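Local coordinates for G-protein interacting protein 1 (Dictyostelium discoideum, PDB 5Z1N) that probably binds heterotrimeric G proteins and, through this lipid-holding C-terminal helical region, is thought to sequester them in the cytosol during chemotaxis, at residues Phe80-Val85 and Ala89-Ile94. Numbering follows the deposited sequence.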
loop_
_atom_site.group_PDB
_atom_site.type_symbol
_atom_site.label_atom_id
_atom_site.label_comp_id
_atom_site.label_asym_id
_atom_site.label_seq_id
_atom_site.Cartn_x
_atom_site.Cartn_y
_atom_site.Cartn_z
ATOM N N PHE A 80 6.374 -13.542 1.472
ATOM C CA PHE A 80 5.364 -14.387 0.867
ATOM C C PHE A 80 5.957 -15.689 0.358
ATOM O O PHE A 80 5.217 -16.664 0.194
ATOM C CB PHE A 80 4.647 -13.660 -0.266
ATOM C CG PHE A 80 3.496 -14.438 -0.833
ATOM C CD1 PHE A 80 2.351 -14.644 -0.083
ATOM C CD2 PHE A 80 3.570 -14.988 -2.104
ATOM C CE1 PHE A 80 1.292 -15.375 -0.593
ATOM C CE2 PHE A 80 2.512 -15.718 -2.620
ATOM C CZ PHE A 80 1.374 -15.911 -1.865
ATOM N N ARG A 81 7.276 -15.739 0.134
ATOM C CA ARG A 81 7.880 -17.012 -0.252
ATOM C C ARG A 81 7.675 -18.063 0.832
ATOM O O ARG A 81 7.606 -19.262 0.533
ATOM C CB ARG A 81 9.369 -16.823 -0.556
ATOM C CG ARG A 81 10.114 -18.110 -0.928
ATOM C CD ARG A 81 10.839 -18.688 0.277
ATOM N NE ARG A 81 11.589 -19.905 -0.025
ATOM C CZ ARG A 81 11.077 -21.129 0.048
ATOM N NH1 ARG A 81 11.832 -22.181 -0.237
ATOM N NH2 ARG A 81 9.810 -21.301 0.398
ATOM N N TYR A 82 7.548 -17.635 2.088
ATOM C CA TYR A 82 7.356 -18.544 3.208
ATOM C C TYR A 82 5.911 -18.604 3.679
ATOM O O TYR A 82 5.626 -19.280 4.672
ATOM C CB TYR A 82 8.269 -18.145 4.373
ATOM C CG TYR A 82 9.723 -18.058 3.977
ATOM C CD1 TYR A 82 10.510 -19.200 3.896
ATOM C CD2 TYR A 82 10.304 -16.835 3.657
ATOM C CE1 TYR A 82 11.846 -19.124 3.521
ATOM C CE2 TYR A 82 11.633 -16.749 3.283
ATOM C CZ TYR A 82 12.398 -17.895 3.215
ATOM O OH TYR A 82 13.717 -17.804 2.837
ATOM N N TYR A 83 4.996 -17.923 2.994
ATOM C CA TYR A 83 3.592 -17.975 3.381
ATOM C C TYR A 83 3.062 -19.391 3.212
ATOM O O TYR A 83 3.100 -19.952 2.112
ATOM C CB TYR A 83 2.770 -16.992 2.549
ATOM C CG TYR A 83 1.287 -17.031 2.856
ATOM C CD1 TYR A 83 0.788 -16.505 4.039
ATOM C CD2 TYR A 83 0.386 -17.596 1.960
ATOM C CE1 TYR A 83 -0.572 -16.541 4.325
ATOM C CE2 TYR A 83 -0.974 -17.636 2.235
ATOM C CZ TYR A 83 -1.445 -17.108 3.418
ATOM O OH TYR A 83 -2.791 -17.147 3.688
ATOM N N GLY A 84 2.581 -19.971 4.308
ATOM C CA GLY A 84 2.067 -21.320 4.301
ATOM C C GLY A 84 3.051 -22.382 4.738
ATOM O O GLY A 84 2.630 -23.512 5.001
ATOM N N VAL A 85 4.343 -22.066 4.820
ATOM C CA VAL A 85 5.339 -23.024 5.290
ATOM C C VAL A 85 6.058 -22.566 6.551
ATOM O O VAL A 85 6.732 -23.390 7.189
ATOM C CB VAL A 85 6.367 -23.370 4.189
ATOM C CG1 VAL A 85 5.700 -24.163 3.071
ATOM C CG2 VAL A 85 7.019 -22.117 3.638
ATOM N N ALA A 89 5.610 -15.516 13.219
ATOM C CA ALA A 89 6.634 -15.194 14.208
ATOM C C ALA A 89 8.032 -15.488 13.681
ATOM O O ALA A 89 8.992 -14.796 14.038
ATOM C CB ALA A 89 6.379 -15.967 15.502
ATOM N N ASP A 90 8.164 -16.502 12.827
ATOM C CA ASP A 90 9.446 -16.830 12.221
ATOM C C ASP A 90 9.827 -15.885 11.089
ATOM O O ASP A 90 10.950 -15.974 10.580
ATOM C CB ASP A 90 9.415 -18.270 11.699
ATOM C CG ASP A 90 9.190 -19.283 12.802
ATOM O OD1 ASP A 90 9.829 -19.149 13.867
ATOM O OD2 ASP A 90 8.373 -20.208 12.608
ATOM N N LEU A 91 8.930 -14.983 10.692
ATOM C CA LEU A 91 9.132 -14.111 9.542
ATOM C C LEU A 91 9.190 -12.634 9.916
ATOM O O LEU A 91 9.268 -11.784 9.018
ATOM C CB LEU A 91 8.022 -14.339 8.512
ATOM C CG LEU A 91 7.874 -15.784 8.033
ATOM C CD1 LEU A 91 6.654 -15.944 7.131
ATOM C CD2 LEU A 91 9.145 -16.222 7.315
ATOM N N VAL A 92 9.160 -12.304 11.211
ATOM C CA VAL A 92 9.090 -10.900 11.613
ATOM C C VAL A 92 10.274 -10.123 11.050
ATOM O O VAL A 92 10.116 -8.997 10.558
ATOM C CB VAL A 92 8.992 -10.776 13.148
ATOM C CG1 VAL A 92 7.658 -11.311 13.631
ATOM C CG2 VAL A 92 10.136 -11.505 13.838
ATOM N N VAL A 93 11.463 -10.738 11.044
ATOM C CA VAL A 93 12.660 -10.058 10.557
ATOM C C VAL A 93 12.471 -9.577 9.124
ATOM O O VAL A 93 12.987 -8.519 8.746
ATOM C CB VAL A 93 13.894 -10.975 10.696
ATOM C CG1 VAL A 93 13.729 -12.240 9.861
ATOM C CG2 VAL A 93 15.164 -10.227 10.310
ATOM N N ILE A 94 11.716 -10.321 8.311
ATOM C CA ILE A 94 11.399 -9.840 6.969
ATOM C C ILE A 94 10.256 -8.837 7.020
ATOM O O ILE A 94 10.338 -7.742 6.447
ATOM C CB ILE A 94 11.055 -11.015 6.034
ATOM C CG1 ILE A 94 12.201 -12.027 5.972
ATOM C CG2 ILE A 94 10.722 -10.494 4.643
ATOM C CD1 ILE A 94 11.881 -13.258 5.134
#
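The connection between helix 59-81 and helix 92-113 is closed by a small apolar cluster in which Tyr82, just past the end of the first helix, meets Leu91 and Ile94 at the start of the second. The contact between the two arms of this interhelical connection is apolar, with no hydrogen bond between the segments. Tyr82 CB sits against both methyls of Leu91, 3.6 Å from CD2 and 3.9 Å from CD1, and the CD2 methyl also reaches the root of the ring. Further out, Tyr82 CE2 lies 4.0 Å from Ile94 CD1; both methyls approach the ring obliquely. With its CG anti to the carbonyl carbon (chi1 -55°), Tyr82 carries its ring past Leu91 to Ile94, whose side chain crosses it at about a right angle, while CD of neighbouring Arg81 lies 3.3 Å above the centre of one ring face. In the all-helical TNFAIP8-like bundle, this turn lies at one end, and the side chain of Ile94 is about 12 Å from the bound phosphatidylethanolamine, so the contact joins consecutive helices rather than lining the lipid pocket. An alanine in place of Tyr82 would keep CB beside Leu91 but would probably leave the Ile94 CD1 methyl without its aromatic partner and open a gap between the helix ends. On the first side the turn is shaped by backbone bonds from Tyr83 N to Phe80 O and from Val85 N to Tyr82 O, both 3.1 Å. Leu91 also packs on Trp142 of helix 135-144, and the Trp142 ring meets that of Tyr83 edge-to-face.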